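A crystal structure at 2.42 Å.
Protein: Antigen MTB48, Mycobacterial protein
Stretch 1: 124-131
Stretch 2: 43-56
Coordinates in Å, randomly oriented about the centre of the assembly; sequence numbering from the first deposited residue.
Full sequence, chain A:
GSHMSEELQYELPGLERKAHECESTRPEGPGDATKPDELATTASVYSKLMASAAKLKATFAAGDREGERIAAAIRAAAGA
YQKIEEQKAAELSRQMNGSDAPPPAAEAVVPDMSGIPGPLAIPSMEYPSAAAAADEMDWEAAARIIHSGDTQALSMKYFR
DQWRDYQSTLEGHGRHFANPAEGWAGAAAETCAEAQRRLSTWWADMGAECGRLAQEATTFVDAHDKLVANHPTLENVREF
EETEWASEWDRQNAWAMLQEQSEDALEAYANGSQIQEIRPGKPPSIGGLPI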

ATOM      1  N   SER A 124      -4.813   7.265  12.053  1.00 75.18           N
ATOM      2  CA  SER A 124      -5.589   8.213  11.268  1.00 84.47           C
ATOM      3  C   SER A 124      -4.693   9.295  10.682  1.00 88.85           C
ATOM      4  O   SER A 124      -3.894   9.925  11.382  1.00 86.19           O
ATOM      5  CB  SER A 124      -6.680   8.837  12.119  1.00 95.60           C
ATOM      6  OG  SER A 124      -7.607   7.848  12.541  1.00105.90           O
HETATM    7  N   MSE A 125      -4.812   9.489   9.379  1.00 78.45           N
HETATM    8  CA  MSE A 125      -4.098  10.558   8.702  1.00 78.68           C
HETATM    9  C   MSE A 125      -5.117  11.421   7.966  1.00 74.08           C
HETATM   10  O   MSE A 125      -5.909  10.909   7.170  1.00 69.30           O
HETATM   11  CB  MSE A 125      -3.046   9.973   7.751  1.00 80.52           C
HETATM   12  CG  MSE A 125      -1.942   9.198   8.469  1.00 79.88           C
HETATM   13 SE   MSE A 125      -1.142   7.696   7.498  0.33 58.83          SE
HETATM   14  CE  MSE A 125      -2.579   6.404   7.668  1.00 76.98           C
ATOM     15  N   GLU A 126      -5.137  12.719   8.255  1.00 69.89           N
ATOM     16  CA  GLU A 126      -6.110  13.567   7.590  1.00 73.19           C
ATOM     17  C   GLU A 126      -5.597  13.907   6.200  1.00 66.97           C
ATOM     18  O   GLU A 126      -4.469  14.369   6.025  1.00 66.69           O
ATOM     19  CB  GLU A 126      -6.422  14.839   8.388  1.00 83.32           C
ATOM     20  CG  GLU A 126      -7.909  15.208   8.303  1.00 95.01           C
ATOM     21  CD  GLU A 126      -8.176  16.706   8.354  1.00105.41           C
ATOM     22  OE1 GLU A 126      -7.320  17.454   8.873  1.00108.98           O
ATOM     23  OE2 GLU A 126      -9.246  17.135   7.864  1.00105.49           O
ATOM     24  N   TYR A 127      -6.442  13.646   5.213  1.00 61.25           N
ATOM     25  CA  TYR A 127      -6.090  13.839   3.823  1.00 59.96           C
ATOM     26  C   TYR A 127      -6.184  15.321   3.477  1.00 65.58           C
ATOM     27  O   TYR A 127      -7.199  15.969   3.745  1.00 68.33           O
ATOM     28  CB  TYR A 127      -7.007  13.000   2.941  1.00 51.82           C
ATOM     29  CG  TYR A 127      -6.618  12.910   1.492  1.00 48.20           C
ATOM     30  CD1 TYR A 127      -5.552  12.108   1.085  1.00 46.59           C
ATOM     31  CD2 TYR A 127      -7.335  13.603   0.522  1.00 41.45           C
ATOM     32  CE1 TYR A 127      -5.203  12.006  -0.250  1.00 37.50           C
ATOM     33  CE2 TYR A 127      -6.992  13.516  -0.818  1.00 44.75           C
ATOM     34  CZ  TYR A 127      -5.926  12.720  -1.196  1.00 48.32           C
ATOM     35  OH  TYR A 127      -5.593  12.632  -2.528  1.00 61.12           O
ATOM     36  N   PRO A 128      -5.109  15.872   2.908  1.00 62.17           N
ATOM     37  CA  PRO A 128      -5.026  17.305   2.607  1.00 60.34           C
ATOM     38  C   PRO A 128      -6.063  17.730   1.569  1.00 67.65           C
ATOM     39  O   PRO A 128      -6.439  16.917   0.723  1.00 65.61           O
ATOM     40  CB  PRO A 128      -3.607  17.465   2.055  1.00 51.87           C
ATOM     41  CG  PRO A 128      -2.878  16.231   2.474  1.00 55.37           C
ATOM     42  CD  PRO A 128      -3.896  15.151   2.494  1.00 54.31           C
ATOM     43  N   SER A 129      -6.514  18.980   1.636  1.00 73.49           N
ATOM     44  CA  SER A 129      -7.465  19.494   0.653  1.00 80.01           C
ATOM     45  C   SER A 129      -6.920  20.748  -0.041  1.00 82.35           C
ATOM     46  O   SER A 129      -6.403  21.655   0.615  1.00 83.30           O
ATOM     47  CB  SER A 129      -8.809  19.797   1.319  1.00 81.04           C
ATOM     48  OG  SER A 129      -8.666  20.846   2.259  1.00 83.12           O
ATOM     49  N   ALA A 130      -7.045  20.798  -1.367  1.00 78.82           N
ATOM     50  CA  ALA A 130      -6.517  21.914  -2.156  1.00 73.54           C
ATOM     51  C   ALA A 130      -7.219  23.235  -1.853  1.00 74.93           C
ATOM     52  O   ALA A 130      -8.242  23.275  -1.170  1.00 73.33           O
ATOM     53  CB  ALA A 130      -6.619  21.605  -3.653  1.00 65.74           C
ATOM     54  N   ALA A 131      -6.646  24.318  -2.366  1.00 79.06           N
ATOM     55  CA  ALA A 131      -7.268  25.631  -2.278  1.00 81.55           C
ATOM     56  C   ALA A 131      -8.476  25.683  -3.206  1.00 81.96           C
ATOM     57  O   ALA A 131      -8.415  25.188  -4.337  1.00 83.62           O
ATOM     58  CB  ALA A 131      -6.260  26.735  -2.636  1.00 79.00           C
TER
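Stretch 2 43-56: ASVYSKLMASAAKL

Stretch 2 is a helix that packs one side against the extended, irregular segment of stretch 1 through van der Waals contact, with no direct hydrogen bond between them and one water linking the two. The helical assignment of 43-56 rests on an unbroken i to i+4 ladder, from Ser47 N to Ala43 O (2.9 Å) through Leu56 N to Ser52 O (2.9 Å), and the helix runs on beyond both ends. Stretch 1, by contrast, keeps phi between -64° and -124° and psi between 124° and 169°, an extended path without regular structure.

The two run in opposite directions, as the CA register demonstrates: Met125 CA lies 7.1 Å from Lys55 CA, Tyr127 CA 6.3 Å from Ala51 CA, Pro128 CA 5.8 Å from Lys48 CA and Ala130 CA 5.6 Å from Ser44 CA. The spacing narrows steadily toward Ala130. About 522 Å² is buried, both sides summed.

At the wider end, selenomethionine Met125 places SE 3.9 Å from Ala54 CB and CE 3.5 Å from Lys55 CD. In the middle, the small side chain of Ala51 points toward stretch 1 and is met by two residues: its CB lies 3.8 Å from Pro128 CD and 4.0 Å from Tyr127 CD1. The Tyr127 ring, with chi1 t, brings its end nearer the helix, so that OH reaches 3.3 Å from Lys48 CB, while Ser52 OG sits at the ring edge, 3.7 Å from CE1 of Tyr127.

Lys48, its chi2 to chi4 all t, reaches out obliquely past stretch 1, with CE 3.3 Å from Pro128 O. Water 1 lies 2.6 Å from Tyr127 OH and accepts a weak hydrogen bond from Lys48 NZ at 3.5 Å. At the narrow end, Ser44 OG approaches Ala130 CB to 3.3 Å.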

ATOM      1  N   ALA A  43       2.420  21.815  -4.137  1.00 31.32           N
ATOM      2  CA  ALA A  43       2.447  21.384  -2.744  1.00 28.72           C
ATOM      3  C   ALA A  43       1.202  20.589  -2.413  1.00 38.59           C
ATOM      4  O   ALA A  43       1.240  19.646  -1.621  1.00 38.84           O
ATOM      5  CB  ALA A  43       2.558  22.576  -1.805  1.00 28.24           C
ATOM      6  N   SER A  44       0.093  21.001  -3.007  1.00 39.14           N
ATOM      7  CA  SER A  44      -1.184  20.429  -2.656  1.00 39.43           C
ATOM      8  C   SER A  44      -1.241  19.014  -3.179  1.00 37.68           C
ATOM      9  O   SER A  44      -1.482  18.081  -2.415  1.00 36.34           O
ATOM     10  CB  SER A  44      -2.330  21.256  -3.218  1.00 45.86           C
ATOM     11  OG  SER A  44      -3.542  20.529  -3.104  1.00 62.15           O
ATOM     12  N   VAL A  45      -1.001  18.858  -4.481  1.00 31.95           N
ATOM     13  CA  VAL A  45      -1.022  17.537  -5.098  1.00 34.12           C
ATOM     14  C   VAL A  45       0.025  16.640  -4.440  1.00 37.25           C
ATOM     15  O   VAL A  45      -0.255  15.501  -4.095  1.00 41.17           O
ATOM     16  CB  VAL A  45      -0.781  17.616  -6.609  1.00 35.86           C
ATOM     17  CG1 VAL A  45      -0.592  16.227  -7.197  1.00 34.75           C
ATOM     18  CG2 VAL A  45      -1.946  18.316  -7.281  1.00 39.42           C
ATOM     19  N   TYR A  46       1.216  17.178  -4.228  1.00 33.77           N
ATOM     20  CA  TYR A  46       2.271  16.436  -3.547  1.00 35.48           C
ATOM     21  C   TYR A  46       1.865  15.886  -2.180  1.00 38.45           C
ATOM     22  O   TYR A  46       2.088  14.719  -1.882  1.00 40.83           O
ATOM     23  CB  TYR A  46       3.493  17.316  -3.367  1.00 24.97           C
ATOM     24  CG  TYR A  46       4.551  16.707  -2.503  1.00 25.91           C
ATOM     25  CD1 TYR A  46       5.418  15.730  -3.011  1.00 29.87           C
ATOM     26  CD2 TYR A  46       4.714  17.123  -1.189  1.00 25.88           C
ATOM     27  CE1 TYR A  46       6.414  15.177  -2.220  1.00 30.34           C
ATOM     28  CE2 TYR A  46       5.689  16.569  -0.385  1.00 29.51           C
ATOM     29  CZ  TYR A  46       6.541  15.606  -0.905  1.00 35.65           C
ATOM     30  OH  TYR A  46       7.510  15.068  -0.096  1.00 34.60           O
ATOM     31  N   SER A  47       1.298  16.739  -1.341  1.00 38.45           N
ATOM     32  CA  SER A  47       0.989  16.335   0.008  1.00 39.72           C
ATOM     33  C   SER A  47      -0.109  15.269  -0.018  1.00 40.73           C
ATOM     34  O   SER A  47      -0.183  14.423   0.878  1.00 38.95           O
ATOM     35  CB  SER A  47       0.572  17.536   0.853  1.00 44.43           C
ATOM     36  OG  SER A  47      -0.631  18.086   0.360  1.00 52.15           O
ATOM     37  N   LYS A  48      -0.942  15.298  -1.057  1.00 37.91           N
ATOM     38  CA  LYS A  48      -1.972  14.269  -1.236  1.00 37.93           C
ATOM     39  C   LYS A  48      -1.331  12.929  -1.544  1.00 38.39           C
ATOM     40  O   LYS A  48      -1.628  11.930  -0.893  1.00 42.88           O
ATOM     41  CB  LYS A  48      -2.953  14.655  -2.350  1.00 42.07           C
ATOM     42  CG  LYS A  48      -3.832  15.836  -1.971  1.00 54.58           C
ATOM     43  CD  LYS A  48      -4.931  16.115  -2.976  1.00 62.00           C
ATOM     44  CE  LYS A  48      -5.777  17.296  -2.510  1.00 68.49           C
ATOM     45  NZ  LYS A  48      -6.927  17.568  -3.411  1.00 69.30           N
ATOM     46  N   LEU A  49      -0.438  12.905  -2.529  1.00 31.72           N
ATOM     47  CA  LEU A  49       0.230  11.667  -2.887  1.00 32.41           C
ATOM     48  C   LEU A  49       1.021  11.103  -1.720  1.00 39.04           C
ATOM     49  O   LEU A  49       1.048   9.896  -1.522  1.00 46.44           O
ATOM     50  CB  LEU A  49       1.150  11.867  -4.080  1.00 28.71           C
ATOM     51  CG  LEU A  49       0.424  12.119  -5.393  1.00 35.07           C
ATOM     52  CD1 LEU A  49       1.413  12.587  -6.470  1.00 32.30           C
ATOM     53  CD2 LEU A  49      -0.308  10.872  -5.840  1.00 26.51           C
HETATM   54  N   MSE A  50       1.667  11.970  -0.949  1.00 32.57           N
HETATM   55  CA  MSE A  50       2.433  11.503   0.195  1.00 32.18           C
HETATM   56  C   MSE A  50       1.485  10.897   1.237  1.00 38.18           C
HETATM   57  O   MSE A  50       1.811   9.912   1.898  1.00 39.32           O
HETATM   58  CB  MSE A  50       3.248  12.640   0.814  1.00 26.79           C
HETATM   59  CG  MSE A  50       4.369  13.187  -0.058  1.00 38.96           C
HETATM   60 SE   MSE A  50       5.537  11.825  -0.864  0.80 38.68          SE
HETATM   61  CE  MSE A  50       4.652  11.774  -2.606  1.00 35.37           C
ATOM     62  N   ALA A  51       0.310  11.492   1.376  1.00 32.94           N
ATOM     63  CA  ALA A  51      -0.642  11.041   2.381  1.00 35.61           C
ATOM     64  C   ALA A  51      -1.168   9.657   2.004  1.00 34.51           C
ATOM     65  O   ALA A  51      -1.276   8.776   2.846  1.00 33.59           O
ATOM     66  CB  ALA A  51      -1.783  12.031   2.529  1.00 25.45           C
ATOM     67  N   SER A  52      -1.465   9.470   0.726  1.00 32.01           N
ATOM     68  CA  SER A  52      -1.860   8.169   0.227  1.00 24.68           C
ATOM     69  C   SER A  52      -0.757   7.138   0.444  1.00 34.26           C
ATOM     70  O   SER A  52      -1.030   6.036   0.903  1.00 44.38           O
ATOM     71  CB  SER A  52      -2.224   8.257  -1.252  1.00 23.02           C
ATOM     72  OG  SER A  52      -3.448   8.968  -1.421  1.00 33.72           O
ATOM     73  N   ALA A  53       0.484   7.500   0.126  1.00 31.24           N
ATOM     74  CA  ALA A  53       1.605   6.587   0.294  1.00 29.25           C
ATOM     75  C   ALA A  53       1.728   6.157   1.754  1.00 28.96           C
ATOM     76  O   ALA A  53       1.931   4.984   2.047  1.00 29.02           O
ATOM     77  CB  ALA A  53       2.910   7.229  -0.181  1.00 22.68           C
ATOM     78  N   ALA A  54       1.608   7.121   2.662  1.00 25.72           N
ATOM     79  CA  ALA A  54       1.695   6.847   4.085  1.00 33.47           C
ATOM     80  C   ALA A  54       0.545   5.931   4.539  1.00 42.37           C
ATOM     81  O   ALA A  54       0.751   5.031   5.349  1.00 45.08           O
ATOM     82  CB  ALA A  54       1.684   8.148   4.874  1.00 25.03           C
ATOM     83  N   LYS A  55      -0.655   6.167   4.015  1.00 34.29           N
ATOM     84  CA  LYS A  55      -1.814   5.362   4.374  1.00 38.55           C
ATOM     85  C   LYS A  55      -1.606   3.932   3.894  1.00 42.29           C
ATOM     86  O   LYS A  55      -1.943   2.981   4.595  1.00 40.21           O
ATOM     87  CB  LYS A  55      -3.099   5.951   3.786  1.00 36.75           C
ATOM     88  CG  LYS A  55      -4.355   5.079   3.975  1.00 44.99           C
ATOM     89  CD  LYS A  55      -4.915   5.160   5.388  1.00 54.52           C
ATOM     90  CE  LYS A  55      -6.446   5.215   5.389  1.00 71.96           C
ATOM     91  NZ  LYS A  55      -6.985   6.515   4.863  1.00 77.64           N
ATOM     92  N   LEU A  56      -1.027   3.786   2.709  1.00 33.26           N
ATOM     93  CA  LEU A  56      -0.780   2.465   2.163  1.00 31.64           C
ATOM     94  C   LEU A  56       0.273   1.746   2.989  1.00 36.78           C
ATOM     95  O   LEU A  56       0.103   0.586   3.338  1.00 40.13           O
ATOM     96  CB  LEU A  56      -0.346   2.550   0.705  1.00 23.73           C
ATOM     97  CG  LEU A  56      -1.476   2.780  -0.293  1.00 28.15           C
ATOM     98  CD1 LEU A  56      -0.912   2.987  -1.680  1.00 29.89           C
ATOM     99  CD2 LEU A  56      -2.372   1.579  -0.309  1.00 33.06           C
TER
HETATM  100  O   HOH W   1      -7.222  14.127  -3.867  1.00 48.68           O